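Local coordinates for probable glutamine-binding lipoprotein GlnH (GLNBP) (Mycobacterium tuberculosis, PDB 6H20) that probably serves as an aspartate-specific solute-binding lipoprotein that regulates protein kinase G to control glutamate metabolism, here with asparagine bound, at residues A[7-18]-A[177-188]. Residues are numbered along the deposited sequence; the frame is centred on the assembly and turned at random.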
loop_
_atom_site.group_PDB
_atom_site.type_symbol
_atom_site.label_atom_id
_atom_site.label_comp_id
_atom_site.label_asym_id
_atom_site.label_seq_id
_atom_site.Cartn_x
_atom_site.Cartn_y
_atom_site.Cartn_z
ATOM N N MET A 7 17.499 -7.733 -7.626
ATOM C CA MET A 7 18.051 -7.476 -6.300
ATOM C C MET A 7 19.317 -6.635 -6.410
ATOM O O MET A 7 20.235 -6.964 -7.174
ATOM C CB MET A 7 18.363 -8.812 -5.629
ATOM C CG MET A 7 18.948 -8.740 -4.230
ATOM S SD MET A 7 19.164 -10.424 -3.587
ATOM C CE MET A 7 17.479 -11.001 -3.754
ATOM N N GLU A 8 19.377 -5.550 -5.645
ATOM C CA GLU A 8 20.492 -4.616 -5.710
ATOM C C GLU A 8 20.950 -4.281 -4.302
ATOM O O GLU A 8 20.144 -3.849 -3.472
ATOM C CB GLU A 8 20.065 -3.317 -6.410
ATOM C CG GLU A 8 19.479 -3.530 -7.788
ATOM C CD GLU A 8 18.802 -2.292 -8.342
ATOM O OE1 GLU A 8 19.025 -1.190 -7.806
ATOM O OE2 GLU A 8 18.034 -2.435 -9.311
ATOM N N ILE A 9 22.238 -4.456 -4.037
ATOM C CA ILE A 9 22.837 -3.890 -2.832
ATOM C C ILE A 9 23.137 -2.417 -3.094
ATOM O O ILE A 9 23.960 -2.077 -3.952
ATOM C CB ILE A 9 24.098 -4.669 -2.424
ATOM C CG1 ILE A 9 23.788 -6.163 -2.269
ATOM C CG2 ILE A 9 24.689 -4.087 -1.144
ATOM C CD1 ILE A 9 25.028 -7.064 -2.246
ATOM N N MET A 10 22.451 -1.528 -2.371
ATOM C CA MET A 10 22.547 -0.106 -2.652
ATOM C C MET A 10 23.893 0.455 -2.178
ATOM O O MET A 10 24.510 -0.093 -1.262
ATOM C CB MET A 10 21.394 0.621 -1.963
ATOM C CG MET A 10 20.058 0.377 -2.649
ATOM S SD MET A 10 18.655 1.226 -1.882
ATOM C CE MET A 10 19.472 2.429 -0.855
ATOM N N PRO A 11 24.379 1.534 -2.796
ATOM C CA PRO A 11 25.671 2.115 -2.372
ATOM C C PRO A 11 25.560 2.674 -0.967
ATOM O O PRO A 11 24.507 3.211 -0.600
ATOM C CB PRO A 11 25.924 3.243 -3.386
ATOM C CG PRO A 11 24.768 3.295 -4.289
ATOM C CD PRO A 11 23.718 2.319 -3.850
ATOM N N PRO A 12 26.609 2.564 -0.150
ATOM C CA PRO A 12 26.535 3.126 1.205
ATOM C C PRO A 12 26.393 4.638 1.146
ATOM O O PRO A 12 27.146 5.327 0.457
ATOM C CB PRO A 12 27.863 2.706 1.847
ATOM C CG PRO A 12 28.441 1.656 0.945
ATOM C CD PRO A 12 27.915 1.946 -0.424
ATOM N N GLN A 13 25.396 5.146 1.853
ATOM C CA GLN A 13 25.148 6.574 1.879
ATOM C C GLN A 13 24.996 7.007 3.325
ATOM O O GLN A 13 24.594 6.209 4.179
ATOM C CB GLN A 13 23.873 6.914 1.089
ATOM C CG GLN A 13 24.002 6.648 -0.406
ATOM C CD GLN A 13 22.715 6.895 -1.170
ATOM O OE1 GLN A 13 22.534 7.952 -1.777
ATOM N NE2 GLN A 13 21.817 5.917 -1.153
ATOM N N PRO A 14 25.334 8.257 3.636
ATOM C CA PRO A 14 25.154 8.728 4.998
ATOM C C PRO A 14 23.683 8.748 5.344
ATOM O O PRO A 14 22.819 8.887 4.456
ATOM C CB PRO A 14 25.739 10.146 4.958
ATOM C CG PRO A 14 25.538 10.578 3.556
ATOM C CD PRO A 14 25.763 9.338 2.732
ATOM N N PRO A 15 23.340 8.584 6.617
ATOM C CA PRO A 15 21.927 8.588 7.004
ATOM C C PRO A 15 21.262 9.901 6.625
ATOM O O PRO A 15 21.868 10.976 6.702
ATOM C CB PRO A 15 21.979 8.403 8.524
ATOM C CG PRO A 15 23.282 7.688 8.766
ATOM C CD PRO A 15 24.227 8.242 7.743
ATOM N N LEU A 16 20.019 9.802 6.182
ATOM C CA LEU A 16 19.238 11.001 5.943
ATOM C C LEU A 16 18.639 11.480 7.262
ATOM O O LEU A 16 18.277 10.670 8.118
ATOM C CB LEU A 16 18.106 10.701 4.968
ATOM C CG LEU A 16 18.484 10.385 3.522
ATOM C CD1 LEU A 16 17.261 9.919 2.738
ATOM C CD2 LEU A 16 19.121 11.596 2.864
ATOM N N PRO A 17 18.523 12.792 7.457
ATOM C CA PRO A 17 17.884 13.278 8.671
ATOM C C PRO A 17 16.389 13.015 8.612
ATOM O O PRO A 17 15.795 12.990 7.522
ATOM C CB PRO A 17 18.185 14.788 8.653
ATOM C CG PRO A 17 18.587 15.120 7.249
ATOM C CD PRO A 17 18.743 13.857 6.463
ATOM N N PRO A 18 15.749 12.787 9.754
ATOM C CA PRO A 18 14.281 12.754 9.758
ATOM C C PRO A 18 13.765 14.149 9.445
ATOM O O PRO A 18 14.183 15.131 10.062
ATOM C CB PRO A 18 13.924 12.320 11.186
ATOM C CG PRO A 18 15.219 12.227 11.946
ATOM C CD PRO A 18 16.319 12.786 11.109
ATOM N N ARG A 177 16.635 4.611 5.269
ATOM C CA ARG A 177 17.751 5.512 4.982
ATOM C C ARG A 177 18.026 6.498 6.113
ATOM O O ARG A 177 19.032 7.213 6.056
ATOM C CB ARG A 177 17.498 6.262 3.671
ATOM C CG ARG A 177 17.643 5.399 2.429
ATOM C CD ARG A 177 19.093 5.375 1.930
ATOM N NE ARG A 177 19.452 6.651 1.316
ATOM C CZ ARG A 177 20.269 7.540 1.870
ATOM N NH1 ARG A 177 20.825 7.285 3.045
ATOM N NH2 ARG A 177 20.527 8.686 1.252
ATOM N N GLU A 178 17.162 6.568 7.128
ATOM C CA GLU A 178 17.404 7.409 8.289
ATOM C C GLU A 178 18.239 6.725 9.354
ATOM O O GLU A 178 18.749 7.406 10.248
ATOM C CB GLU A 178 16.084 7.864 8.918
ATOM C CG GLU A 178 15.271 8.755 8.013
ATOM C CD GLU A 178 13.887 9.044 8.564
ATOM O OE1 GLU A 178 13.618 8.707 9.739
ATOM O OE2 GLU A 178 13.069 9.610 7.812
ATOM N N ILE A 179 18.403 5.407 9.276
ATOM C CA ILE A 179 19.017 4.674 10.375
ATOM C C ILE A 179 20.512 4.955 10.408
ATOM O O ILE A 179 21.193 4.923 9.374
ATOM C CB ILE A 179 18.709 3.175 10.254
ATOM C CG1 ILE A 179 17.212 2.945 10.433
ATOM C CG2 ILE A 179 19.477 2.384 11.294
ATOM C CD1 ILE A 179 16.770 1.528 10.061
ATOM N N ALA A 180 21.029 5.217 11.608
ATOM C CA ALA A 180 22.432 5.566 11.808
ATOM C C ALA A 180 22.989 4.690 12.923
ATOM O O ALA A 180 22.424 4.672 14.035
ATOM C CB ALA A 180 22.559 7.045 12.176
ATOM N N PRO A 181 24.070 3.925 12.684
ATOM C CA PRO A 181 24.719 3.710 11.386
ATOM C C PRO A 181 23.808 2.921 10.445
ATOM O O PRO A 181 22.921 2.209 10.918
ATOM C CB PRO A 181 25.964 2.879 11.736
ATOM C CG PRO A 181 26.116 2.975 13.216
ATOM C CD PRO A 181 24.764 3.226 13.777
ATOM N N PRO A 182 24.020 3.056 9.135
ATOM C CA PRO A 182 23.070 2.488 8.186
ATOM C C PRO A 182 23.094 0.971 8.212
ATOM O O PRO A 182 24.132 0.350 8.503
ATOM C CB PRO A 182 23.567 3.022 6.829
ATOM C CG PRO A 182 24.291 4.295 7.185
ATOM C CD PRO A 182 24.990 3.943 8.473
ATOM N N PRO A 183 21.972 0.330 7.909
ATOM C CA PRO A 183 22.013 -1.068 7.489
ATOM C C PRO A 183 22.706 -1.165 6.142
ATOM O O PRO A 183 22.935 -0.169 5.450
ATOM C CB PRO A 183 20.531 -1.437 7.337
ATOM C CG PRO A 183 19.753 -0.255 7.815
ATOM C CD PRO A 183 20.643 0.923 7.717
ATOM N N VAL A 184 23.038 -2.395 5.770
ATOM C CA VAL A 184 23.291 -2.713 4.369
ATOM C C VAL A 184 21.928 -2.817 3.700
ATOM O O VAL A 184 21.118 -3.678 4.060
ATOM C CB VAL A 184 24.063 -4.033 4.244
ATOM C CG1 VAL A 184 24.138 -4.457 2.786
ATOM C CG2 VAL A 184 25.449 -3.897 4.858
ATOM N N ILE A 185 21.645 -1.934 2.752
ATOM C CA ILE A 185 20.304 -1.855 2.183
ATOM C C ILE A 185 20.264 -2.646 0.887
ATOM O O ILE A 185 21.021 -2.357 -0.050
ATOM C CB ILE A 185 19.851 -0.406 1.975
ATOM C CG1 ILE A 185 19.928 0.371 3.304
ATOM C CG2 ILE A 185 18.423 -0.387 1.416
ATOM C CD1 ILE A 185 19.552 1.858 3.178
ATOM N N VAL A 186 19.393 -3.649 0.846
ATOM C CA VAL A 186 19.183 -4.500 -0.317
ATOM C C VAL A 186 17.804 -4.164 -0.863
ATOM O O VAL A 186 16.802 -4.277 -0.145
ATOM C CB VAL A 186 19.272 -5.985 0.067
ATOM C CG1 VAL A 186 19.008 -6.871 -1.153
ATOM C CG2 VAL A 186 20.626 -6.293 0.695
ATOM N N SER A 187 17.737 -3.718 -2.113
ATOM C CA SER A 187 16.456 -3.329 -2.682
ATOM C C SER A 187 16.016 -4.322 -3.753
ATOM O O SER A 187 16.845 -4.964 -4.406
ATOM C CB SER A 187 16.463 -1.886 -3.200
ATOM O OG SER A 187 17.203 -1.736 -4.407
ATOM N N VAL A 188 14.699 -4.452 -3.906
ATOM C CA VAL A 188 14.075 -5.410 -4.817
ATOM C C VAL A 188 12.884 -4.745 -5.502
ATOM O O VAL A 188 12.500 -3.621 -5.181
ATOM C CB VAL A 188 13.621 -6.692 -4.092
ATOM C CG1 VAL A 188 14.832 -7.450 -3.526
ATOM C CG2 VAL A 188 12.609 -6.342 -3.009
HETATM O O HOH W 1 24.050 -0.651 1.368
HETATM O O HOH W 2 21.746 5.198 4.614
#
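The guanidinium group of Arg177 lies between Gln13 and Leu16, where the proline-rich N-terminal arm is laid along one lobe of the family 3 solute-binding fold. Gln13 covers one face, its CB 3.4 Å above the plane and its amide stacked with the planes 30° apart, while Leu16 CG lies over the opposite face. At the edge, Arg177 NH1 donates to Pro14 O (2.9 Å), which sits in the guanidinium plane although NH1 stands above the plane of that carbonyl. Arginine suits this place because its flat cation can take an amide and CB on one face and an aliphatic side chain on the other, and donate at its rim; a bridging water ties NH1 to Gln13 O as well. Bends at chi2 (-88°) and chi3 bring the arginine side chain back over to the arm.

Strand 8-9 adds an antiparallel edge to strand 184-188, itself parallel to 163-167. Leu16, set between prolines that have no N-H to give, donates its own N-H to Arg177 O (2.8 Å), while Pro15 CG packs on Ala180 CB and Pro182. Glu178 runs beside Pro18 to its salt bridge with Arg174.

Along the strands, Glu8 and Ser187 exchange two backbone bonds; their side chains share one face, where Ser187 OG binds Arg168. The non-hydrogen-bonded pair Ile9 and Val186 lies on the opposite face, where beta-branched side chains suit extended backbone. Beyond them Met10 N meets Ile185 O almost head-on at 2.8 Å, and the unbranched Met10 side chain brings SD to 3.7 Å from Ile185 CG2.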